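Local coordinates for protein 2-methyl-3-hydroxypyridine-5-carboxylic acid oxygenase (Mesorhizobium loti, PDB 3ALJ) that probably catalyses the FAD-dependent, oxygen-consuming ring opening of 2-methyl-3-hydroxypyridine-5-carboxylic acid in the breakdown of vitamin B6, at residues A51-W56 and S107-A112; N58-L63 and D71-S76; W101-R106 and E221-L226. All coordinates share one frame; numbering follows the deposited sequence.

Interaction 1. Residues A51-W56 and S107-A112. With FAD (flavin-adenine dinucleotide), chain B.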
# COMPACT_ATOMS: atom_id res chain seq x y z
N ALA A 51 2.86 9.65 2.90
CA ALA A 51 2.05 10.76 2.27
C ALA A 51 0.72 10.36 1.62
O ALA A 51 -0.33 10.59 2.17
CB ALA A 51 2.90 11.57 1.30
N GLY A 52 0.80 9.76 0.44
CA GLY A 52 -0.42 9.43 -0.36
C GLY A 52 -0.48 7.99 -0.78
O GLY A 52 0.58 7.29 -0.69
N ILE A 53 -1.67 7.54 -1.29
CA ILE A 53 -1.76 6.18 -1.72
C ILE A 53 -2.89 6.08 -2.71
O ILE A 53 -3.88 6.78 -2.60
CB ILE A 53 -1.94 5.21 -0.51
CG1 ILE A 53 -1.74 3.73 -0.95
CG2 ILE A 53 -3.30 5.39 0.23
CD1 ILE A 53 -1.70 2.84 0.33
N TYR A 54 -2.68 5.23 -3.71
CA TYR A 54 -3.76 4.80 -4.63
C TYR A 54 -4.40 3.49 -4.21
O TYR A 54 -3.66 2.52 -3.87
CB TYR A 54 -3.21 4.57 -6.04
CG TYR A 54 -2.83 5.81 -6.82
CD1 TYR A 54 -1.96 6.80 -6.34
CD2 TYR A 54 -3.32 5.96 -8.11
CE1 TYR A 54 -1.66 7.91 -7.07
CE2 TYR A 54 -2.96 7.04 -8.93
CZ TYR A 54 -2.15 8.04 -8.39
OH TYR A 54 -1.83 9.14 -9.12
N LEU A 55 -5.72 3.36 -4.26
CA LEU A 55 -6.41 2.08 -4.16
C LEU A 55 -7.20 1.88 -5.42
O LEU A 55 -7.51 2.85 -6.11
CB LEU A 55 -7.37 1.99 -2.94
CG LEU A 55 -6.65 2.08 -1.53
CD1 LEU A 55 -7.75 1.85 -0.53
CD2 LEU A 55 -5.55 0.97 -1.45
N TRP A 56 -7.50 0.63 -5.70
CA TRP A 56 -8.30 0.27 -6.88
C TRP A 56 -9.49 -0.53 -6.42
O TRP A 56 -9.65 -0.84 -5.24
CB TRP A 56 -7.48 -0.55 -7.85
CG TRP A 56 -6.15 0.11 -8.23
CD1 TRP A 56 -5.02 0.20 -7.43
CD2 TRP A 56 -5.81 0.79 -9.45
NE1 TRP A 56 -4.00 0.91 -8.07
CE2 TRP A 56 -4.48 1.27 -9.32
CE3 TRP A 56 -6.50 0.97 -10.66
CZ2 TRP A 56 -3.83 1.95 -10.36
CZ3 TRP A 56 -5.87 1.67 -11.69
CH2 TRP A 56 -4.56 2.12 -11.58
N SER A 107 -2.82 8.94 5.78
CA SER A 107 -3.52 9.15 7.03
C SER A 107 -5.01 8.96 6.90
O SER A 107 -5.66 8.37 7.77
CB SER A 107 -3.19 10.54 7.51
OG SER A 107 -1.85 10.52 7.98
N HIS A 108 -5.56 9.36 5.73
CA HIS A 108 -7.02 9.17 5.57
C HIS A 108 -7.40 7.73 5.56
O HIS A 108 -8.36 7.34 6.23
CB HIS A 108 -7.41 9.89 4.24
CG HIS A 108 -8.88 9.86 3.98
ND1 HIS A 108 -9.74 10.72 4.63
CD2 HIS A 108 -9.60 9.13 3.12
CE1 HIS A 108 -10.97 10.50 4.15
NE2 HIS A 108 -10.90 9.57 3.21
N LEU A 109 -6.63 6.90 4.85
CA LEU A 109 -6.95 5.51 4.80
C LEU A 109 -6.74 4.83 6.18
O LEU A 109 -7.56 4.09 6.68
CB LEU A 109 -6.12 4.82 3.72
CG LEU A 109 -6.20 3.30 3.63
CD1 LEU A 109 -7.68 2.89 3.44
CD2 LEU A 109 -5.32 2.82 2.56
N HIS A 110 -5.55 5.16 6.75
CA HIS A 110 -5.18 4.51 7.99
C HIS A 110 -6.17 4.94 9.11
O HIS A 110 -6.63 4.04 9.85
CB HIS A 110 -3.69 4.86 8.27
CG HIS A 110 -3.10 3.98 9.29
ND1 HIS A 110 -3.03 4.33 10.61
CD2 HIS A 110 -2.55 2.74 9.18
CE1 HIS A 110 -2.43 3.36 11.27
NE2 HIS A 110 -2.17 2.37 10.42
N ASP A 111 -6.62 6.20 9.15
CA ASP A 111 -7.52 6.63 10.21
C ASP A 111 -8.89 5.98 10.02
O ASP A 111 -9.48 5.48 11.00
CB ASP A 111 -7.62 8.18 10.25
CG ASP A 111 -6.36 8.84 10.80
OD1 ASP A 111 -5.30 8.21 11.14
OD2 ASP A 111 -6.49 10.11 10.63
N ALA A 112 -9.34 5.74 8.75
CA ALA A 112 -10.59 5.05 8.58
C ALA A 112 -10.55 3.63 9.07
O ALA A 112 -11.52 3.19 9.72
CB ALA A 112 -10.97 5.08 7.06
PA FAD B . 3.24 -1.54 6.86
O1A FAD B . 2.33 -0.54 6.22
O2A FAD B . 4.64 -1.36 6.78
O5B FAD B . 2.79 -1.62 8.38
C5B FAD B . 3.49 -2.49 9.33
C4B FAD B . 3.13 -1.87 10.66
O4B FAD B . 3.76 -2.80 11.60
C3B FAD B . 3.75 -0.55 10.94
O3B FAD B . 2.80 0.36 11.54
C2B FAD B . 4.98 -0.91 11.85
O2B FAD B . 5.34 0.15 12.76
C1B FAD B . 4.47 -2.05 12.67
N9A FAD B . 5.47 -2.99 13.05
C8A FAD B . 6.66 -3.32 12.43
N7A FAD B . 7.28 -4.32 13.07
C5A FAD B . 6.48 -4.64 14.15
C6A FAD B . 6.56 -5.64 15.12
N6A FAD B . 7.64 -6.50 15.15
N1A FAD B . 5.57 -5.69 16.01
C2A FAD B . 4.54 -4.84 16.01
N3A FAD B . 4.38 -3.86 15.08
C4A FAD B . 5.36 -3.81 14.14
N1 FAD B . 0.45 0.38 -2.21
C2 FAD B . -0.72 0.62 -2.75
O2 FAD B . -1.69 -0.15 -2.64
N3 FAD B . -0.92 1.78 -3.50
C4 FAD B . 0.10 2.72 -3.66
O4 FAD B . -0.18 3.85 -4.23
C4X FAD B . 1.33 2.43 -3.10
N5 FAD B . 2.44 3.31 -3.33
C5X FAD B . 3.68 2.96 -2.82
C6 FAD B . 4.82 3.74 -3.12
C7 FAD B . 6.03 3.44 -2.56
C7M FAD B . 7.26 4.34 -2.90
C8 FAD B . 6.18 2.33 -1.76
C8M FAD B . 7.55 1.94 -1.15
C9 FAD B . 5.07 1.54 -1.46
C9A FAD B . 3.80 1.83 -2.03
N10 FAD B . 2.62 1.00 -1.77
C10 FAD B . 1.44 1.29 -2.34
C1' FAD B . 2.79 -0.27 -0.91
C2' FAD B . 2.30 0.02 0.50
O2' FAD B . 3.02 1.15 1.03
C3' FAD B . 2.64 -1.18 1.41
O3' FAD B . 2.51 -2.40 0.59
C4' FAD B . 1.72 -1.36 2.54
O4' FAD B . 1.86 -0.18 3.39
C5' FAD B . 2.08 -2.54 3.38
O5' FAD B . 1.17 -2.63 4.47
P FAD B . 1.57 -3.60 5.66
O1P FAD B . 0.49 -3.44 6.65
O2P FAD B . 1.93 -4.97 5.17
O3P FAD B . 2.95 -2.99 6.22
O HOH W 1 -0.80 10.92 4.98

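Interaction 2. Residues N58-L63 and D71-S76. With BME (beta-mercaptoethanol), chain D.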
# COMPACT_ATOMS: atom_id res chain seq x y z
N ASN A 58 -10.12 -3.64 -6.24
CA ASN A 58 -9.91 -4.75 -5.29
C ASN A 58 -9.77 -4.24 -3.80
O ASN A 58 -10.41 -4.81 -2.91
CB ASN A 58 -8.64 -5.54 -5.69
CG ASN A 58 -7.32 -4.70 -5.67
OD1 ASN A 58 -7.28 -3.52 -6.08
ND2 ASN A 58 -6.22 -5.38 -5.29
N GLY A 59 -9.01 -3.16 -3.61
CA GLY A 59 -8.86 -2.57 -2.24
C GLY A 59 -10.14 -1.97 -1.79
O GLY A 59 -10.46 -2.03 -0.59
N LEU A 60 -10.87 -1.28 -2.69
CA LEU A 60 -12.11 -0.66 -2.32
C LEU A 60 -13.15 -1.73 -1.90
O LEU A 60 -13.92 -1.46 -0.97
CB LEU A 60 -12.61 0.24 -3.48
CG LEU A 60 -11.73 1.44 -3.76
CD1 LEU A 60 -12.18 2.07 -5.09
CD2 LEU A 60 -11.75 2.48 -2.62
N ARG A 61 -13.15 -2.90 -2.56
CA ARG A 61 -14.08 -3.99 -2.20
C ARG A 61 -13.64 -4.56 -0.85
O ARG A 61 -14.54 -4.91 -0.05
CB ARG A 61 -13.97 -5.07 -3.30
CG ARG A 61 -14.72 -4.69 -4.62
CD ARG A 61 -16.25 -4.50 -4.40
NE ARG A 61 -16.87 -5.83 -4.34
CZ ARG A 61 -18.16 -6.01 -4.47
NH1 ARG A 61 -18.97 -4.97 -4.34
NH2 ARG A 61 -18.62 -7.28 -4.59
N VAL A 62 -12.33 -4.62 -0.54
CA VAL A 62 -11.98 -4.98 0.82
C VAL A 62 -12.59 -3.99 1.79
O VAL A 62 -13.18 -4.39 2.81
CB VAL A 62 -10.45 -5.03 1.01
CG1 VAL A 62 -10.11 -5.26 2.51
CG2 VAL A 62 -9.82 -6.16 0.19
N LEU A 63 -12.43 -2.68 1.53
CA LEU A 63 -12.99 -1.70 2.46
C LEU A 63 -14.49 -1.87 2.65
O LEU A 63 -15.04 -1.72 3.76
CB LEU A 63 -12.70 -0.23 1.99
CG LEU A 63 -11.21 0.13 2.14
CD1 LEU A 63 -10.96 1.38 1.35
CD2 LEU A 63 -10.88 0.40 3.62
N ASP A 71 -16.28 5.90 4.86
CA ASP A 71 -15.43 6.83 5.49
C ASP A 71 -14.20 7.08 4.56
O ASP A 71 -13.60 8.17 4.67
CB ASP A 71 -14.90 6.28 6.86
CG ASP A 71 -15.79 6.61 8.04
OD1 ASP A 71 -16.85 7.23 7.87
OD2 ASP A 71 -15.37 6.14 9.18
N VAL A 72 -13.76 6.07 3.77
CA VAL A 72 -12.64 6.34 2.86
C VAL A 72 -13.08 7.24 1.67
O VAL A 72 -12.39 8.12 1.28
CB VAL A 72 -12.11 4.98 2.40
CG1 VAL A 72 -11.14 5.15 1.24
CG2 VAL A 72 -11.34 4.30 3.59
N LEU A 73 -14.26 6.87 1.10
CA LEU A 73 -14.69 7.67 -0.11
C LEU A 73 -14.97 9.14 0.19
O LEU A 73 -14.63 10.02 -0.58
CB LEU A 73 -15.99 7.09 -0.72
CG LEU A 73 -15.82 5.68 -1.30
CD1 LEU A 73 -17.16 5.24 -2.00
CD2 LEU A 73 -14.69 5.67 -2.42
N GLN A 74 -15.50 9.43 1.42
CA GLN A 74 -15.62 10.82 1.86
C GLN A 74 -14.23 11.46 2.05
O GLN A 74 -13.43 10.79 2.78
CB GLN A 74 -16.36 10.79 3.17
CG GLN A 74 -16.54 12.17 3.76
CD GLN A 74 -17.49 13.06 2.90
OE1 GLN A 74 -18.54 12.61 2.37
NE2 GLN A 74 -17.12 14.31 2.78
N GLY A 75 -13.89 12.54 1.41
CA GLY A 75 -12.53 13.07 1.58
C GLY A 75 -11.43 12.45 0.69
O GLY A 75 -10.25 12.73 0.93
N SER A 76 -11.85 11.63 -0.31
CA SER A 76 -10.83 11.13 -1.26
C SER A 76 -11.39 11.36 -2.71
O SER A 76 -12.49 11.86 -2.85
CB SER A 76 -10.50 9.68 -0.99
OG SER A 76 -11.66 8.85 -1.18
C1 BME D . -5.31 -8.87 -5.88
C2 BME D . -4.25 -7.93 -5.19
O1 BME D . -6.58 -8.22 -5.81
S2 BME D . -2.70 -8.98 -5.08

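Interaction 3. Residues W101-R106 and E221-L226. With FAD (flavin-adenine dinucleotide), chain B.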
# COMPACT_ATOMS: atom_id res chain seq x y z
N TRP A 101 -11.29 3.34 -8.82
CA TRP A 101 -9.96 3.63 -8.23
C TRP A 101 -10.11 4.89 -7.47
O TRP A 101 -11.11 5.61 -7.57
CB TRP A 101 -8.86 3.67 -9.32
CG TRP A 101 -9.03 4.70 -10.40
CD1 TRP A 101 -10.04 4.77 -11.38
CD2 TRP A 101 -8.14 5.80 -10.68
NE1 TRP A 101 -9.84 5.89 -12.19
CE2 TRP A 101 -8.68 6.52 -11.79
CE3 TRP A 101 -6.94 6.31 -10.06
CZ2 TRP A 101 -8.05 7.64 -12.33
CZ3 TRP A 101 -6.32 7.36 -10.61
CH2 TRP A 101 -6.84 8.05 -11.71
N ARG A 102 -9.10 5.19 -6.65
CA ARG A 102 -9.24 6.28 -5.68
C ARG A 102 -7.89 6.68 -5.21
O ARG A 102 -6.98 5.82 -5.00
CB ARG A 102 -10.03 5.78 -4.43
CG ARG A 102 -10.76 6.93 -3.68
CD ARG A 102 -11.97 7.48 -4.56
NE ARG A 102 -12.76 8.37 -3.74
CZ ARG A 102 -13.92 8.85 -4.21
NH1 ARG A 102 -14.28 8.67 -5.47
NH2 ARG A 102 -14.71 9.55 -3.44
N ILE A 103 -7.66 7.97 -4.99
CA ILE A 103 -6.41 8.53 -4.43
C ILE A 103 -6.80 9.17 -3.11
O ILE A 103 -7.86 9.79 -2.95
CB ILE A 103 -5.80 9.58 -5.32
CG1 ILE A 103 -5.55 8.96 -6.72
CG2 ILE A 103 -4.50 10.08 -4.76
CD1 ILE A 103 -5.04 9.99 -7.72
N MET A 104 -5.90 9.00 -2.12
CA MET A 104 -6.17 9.55 -0.75
C MET A 104 -4.85 9.72 -0.06
O MET A 104 -3.84 9.13 -0.42
CB MET A 104 -7.08 8.64 0.08
CG MET A 104 -6.40 7.23 0.25
SD MET A 104 -7.66 5.94 0.54
CE MET A 104 -8.23 5.74 -1.21
N THR A 105 -4.91 10.46 1.03
CA THR A 105 -3.68 10.45 1.89
C THR A 105 -3.63 9.10 2.66
O THR A 105 -4.65 8.51 2.95
CB THR A 105 -3.64 11.69 2.85
OG1 THR A 105 -4.66 11.54 3.86
CG2 THR A 105 -3.82 13.02 2.12
N ARG A 106 -2.39 8.77 3.01
CA ARG A 106 -2.18 7.63 3.85
C ARG A 106 -2.89 7.75 5.18
O ARG A 106 -3.48 6.78 5.67
CB ARG A 106 -0.65 7.45 4.09
CG ARG A 106 -0.14 6.89 2.79
CD ARG A 106 0.86 5.95 2.86
NE ARG A 106 1.31 5.38 1.57
CZ ARG A 106 1.74 4.13 1.44
NH1 ARG A 106 1.70 3.31 2.43
NH2 ARG A 106 2.19 3.76 0.27
N GLU A 221 -5.93 18.70 -0.79
CA GLU A 221 -4.64 18.03 -0.62
C GLU A 221 -4.17 17.38 -1.91
O GLU A 221 -4.97 16.66 -2.56
CB GLU A 221 -4.69 16.91 0.41
CG GLU A 221 -4.92 17.51 1.86
CD GLU A 221 -5.16 16.36 2.82
OE1 GLU A 221 -6.16 15.67 2.64
OE2 GLU A 221 -4.37 16.22 3.79
N LEU A 222 -2.93 17.66 -2.26
CA LEU A 222 -2.27 17.09 -3.47
C LEU A 222 -1.10 16.18 -3.03
O LEU A 222 -0.26 16.56 -2.25
CB LEU A 222 -1.66 18.21 -4.31
CG LEU A 222 -0.83 17.78 -5.54
CD1 LEU A 222 -1.71 17.10 -6.57
CD2 LEU A 222 -0.27 19.08 -6.17
N TYR A 223 -1.06 14.95 -3.52
CA TYR A 223 0.04 13.98 -3.29
C TYR A 223 0.97 14.13 -4.47
O TYR A 223 0.54 13.95 -5.66
CB TYR A 223 -0.64 12.62 -3.16
CG TYR A 223 0.27 11.39 -3.29
CD1 TYR A 223 1.59 11.39 -2.82
CD2 TYR A 223 -0.28 10.23 -3.84
CE1 TYR A 223 2.39 10.18 -2.99
CE2 TYR A 223 0.48 9.06 -3.99
CZ TYR A 223 1.78 9.08 -3.54
OH TYR A 223 2.57 7.92 -3.69
N LEU A 224 2.21 14.43 -4.16
CA LEU A 224 3.27 14.44 -5.17
C LEU A 224 4.29 13.40 -4.90
O LEU A 224 4.67 13.20 -3.73
CB LEU A 224 4.05 15.76 -5.18
CG LEU A 224 3.21 16.99 -5.56
CD1 LEU A 224 4.07 18.26 -5.48
CD2 LEU A 224 2.61 16.78 -7.03
N GLY A 225 4.77 12.73 -5.94
CA GLY A 225 5.92 11.77 -5.82
C GLY A 225 6.99 12.33 -6.70
O GLY A 225 6.79 12.44 -7.91
N LEU A 226 8.12 12.71 -6.13
CA LEU A 226 9.23 13.35 -6.87
C LEU A 226 10.30 12.30 -7.04
O LEU A 226 10.90 11.88 -5.99
CB LEU A 226 9.75 14.63 -6.16
CG LEU A 226 9.06 15.94 -6.46
CD1 LEU A 226 7.59 15.94 -6.26
CD2 LEU A 226 9.71 17.05 -5.50
PA FAD B . 3.24 -1.54 6.86
O1A FAD B . 2.33 -0.54 6.22
O2A FAD B . 4.64 -1.36 6.78
O5B FAD B . 2.79 -1.62 8.38
C5B FAD B . 3.49 -2.49 9.33
C4B FAD B . 3.13 -1.87 10.66
O4B FAD B . 3.76 -2.80 11.60
C3B FAD B . 3.75 -0.55 10.94
O3B FAD B . 2.80 0.36 11.54
C2B FAD B . 4.98 -0.91 11.85
O2B FAD B . 5.34 0.15 12.76
C1B FAD B . 4.47 -2.05 12.67
N9A FAD B . 5.47 -2.99 13.05
C8A FAD B . 6.66 -3.32 12.43
N7A FAD B . 7.28 -4.32 13.07
C5A FAD B . 6.48 -4.64 14.15
C6A FAD B . 6.56 -5.64 15.12
N6A FAD B . 7.64 -6.50 15.15
N1A FAD B . 5.57 -5.69 16.01
C2A FAD B . 4.54 -4.84 16.01
N3A FAD B . 4.38 -3.86 15.08
C4A FAD B . 5.36 -3.81 14.14
N1 FAD B . 0.45 0.38 -2.21
C2 FAD B . -0.72 0.62 -2.75
O2 FAD B . -1.69 -0.15 -2.64
N3 FAD B . -0.92 1.78 -3.50
C4 FAD B . 0.10 2.72 -3.66
O4 FAD B . -0.18 3.85 -4.23
C4X FAD B . 1.33 2.43 -3.10
N5 FAD B . 2.44 3.31 -3.33
C5X FAD B . 3.68 2.96 -2.82
C6 FAD B . 4.82 3.74 -3.12
C7 FAD B . 6.03 3.44 -2.56
C7M FAD B . 7.26 4.34 -2.90
C8 FAD B . 6.18 2.33 -1.76
C8M FAD B . 7.55 1.94 -1.15
C9 FAD B . 5.07 1.54 -1.46
C9A FAD B . 3.80 1.83 -2.03
N10 FAD B . 2.62 1.00 -1.77
C10 FAD B . 1.44 1.29 -2.34
C1' FAD B . 2.79 -0.27 -0.91
C2' FAD B . 2.30 0.02 0.50
O2' FAD B . 3.02 1.15 1.03
C3' FAD B . 2.64 -1.18 1.41
O3' FAD B . 2.51 -2.40 0.59
C4' FAD B . 1.72 -1.36 2.54
O4' FAD B . 1.86 -0.18 3.39
C5' FAD B . 2.08 -2.54 3.38
O5' FAD B . 1.17 -2.63 4.47
P FAD B . 1.57 -3.60 5.66
O1P FAD B . 0.49 -3.44 6.65
O2P FAD B . 1.93 -4.97 5.17
O3P FAD B . 2.95 -2.99 6.22
O HOH W 2 -4.52 13.82 5.34
O HOH W 3 2.59 5.71 -1.61

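Interaction 1. Residues A51-W56 and S107-A112
Ala51 and Ser107 grip one water between them, which donates a hydrogen bond to Ala51 O at 2.9 Å. The same water oxygen accepts from the amide of Ser107, N to O again 2.9 Å, and in this way ties the residue just before strand 52-56 to the first turn of helix 106-119. Deeper in, the contact becomes purely apolar and is centred on Leu109. With its CG swung anti to the backbone N (chi1 173°), Leu109 pushes its methyls out from the helix at the strand. Its CD2 meets Ile53 CG2 at 4.0 Å, the two side chains crossing at about a right angle. Leu55 instead comes at Leu109 tip to tip, its CD1 lying 4.0 Å from the same Leu109 CD2. One leucine methyl therefore sits against two strand residues, and Phe21 of helix 21-32 packs on both Ile53 and Leu109. The other branch of Ile53 serves the cofactor: CG1 lies almost straight above FAD N3, at 3.3 Å. Between Ile53 and Leu55, whose CB atoms point toward the helix, Tyr54 offers its backbone to the flavin. Its N donates to FAD O4 over 2.9 Å in a nearly straight bond (168°), while its O accepts from FAD N3 at the same length, a little more bent (152°). These two backbone bonds fix the pyrimidine end of the isoalloxazine, and the strand backed by a helix forms part of the flavin pocket of an FAD-binding domain, consistent with the flavoprotein aromatic hydroxylase family.

Interaction 2. Residues N58-L63 and D71-S76
Leu63 and Val72 pin together two successive short helices, 57-65 and 69-73, which are joined by a brief connection and meet through these side chains within the FAD-binding domain. Val72 leads with its whole branched end. Its CB already stands 3.9 Å from Leu63 CD1. From there CG1, anti to the backbone N (chi1 169°), comes to 3.8 Å of that same methyl. CG2 goes closest, 3.7 Å from Leu63 CD1, and also touches Leu63 CD2. The leucine thus lays one methyl into the fork of the valine, the two side chains crossing at about a right angle. One turn earlier on helix 57-65, Leu60 CD2 makes a looser touch with Leu73 CD2 at 4.3 Å. Helix 106-119 covers the pair through Leu109, which both Leu63 and Val72 reach. At the far end of the segment Asn58 ND2 donates to O1 of a beta-mercaptoethanol, probably from the crystallisation liquor, over 2.9 Å. Beyond Leu73 the chain leaves the helix in a type II turn with Gly75 at its third position. The turn brings Ser76 back over the helix end, where its OG donates to Val72 O at 2.7 Å, tilted 33° from the carbonyl plane.

Interaction 3. Residues W101-R106 and E221-L226
At the flavin pocket, strand 101-105 abuts strand 221-228 of the large mixed sheet, where Ile103 and Thr105 meet Tyr223 and Glu221. Ile103 CG2 comes up at the edge of the Tyr223 ring, 4.3 Å from CD2. Thr105 and Glu221 cross at about a right angle, the methyl CG2 of the threonine lying 3.6 Å from Glu221 OE1. A chi1 of 70° sets Thr105 OG1 between its backbone N and carbonyl carbon, where it caps the His108 amide as the N-cap of helix 106-119. That hydroxyl also holds a water at 2.7 Å, and the water donates to Glu221 OE2. The guanidinium of Arg106 reaches the cofactor instead: NH1 and NH2 both donate to the ribityl FAD O2', at 2.9 and 2.8 Å, while NE is bonded to Gly52 O. A second water, accepting from Arg106 NH2 at 2.7 Å, is 3.0 Å from Tyr223 OH. A leucine in place of Arg106 would probably leave O2' without both donors and Gly52 O without its side-chain partner. With no direct hydrogen bond across the segments, the polar links between them run through two waters, one of which couples Tyr223 to the arginine that holds the ribityl O2'.

How the interactions relate
Two of the three contacts lie at the cofactor, the third behind them. Interactions 1 and 3, with centres about 8 Å apart, both touch FAD and share the antiparallel pair of strands 52-56 and 101-105, in which Ile53 N lies 2.8 Å from Met104 O. Interaction 2 has its centre about 9 Å from that of interaction 1 and about 14 Å from that of interaction 3, with the Leu63 side chain about 10 Å from FAD. The helix pair is nonetheless tied to both: His108 NE2 of the helix in interaction 1 is 2.8 Å from Val72 O, and Arg102 of interaction 3 reaches Ser76 OG with NE (2.8 Å) and Leu73 O with NH2.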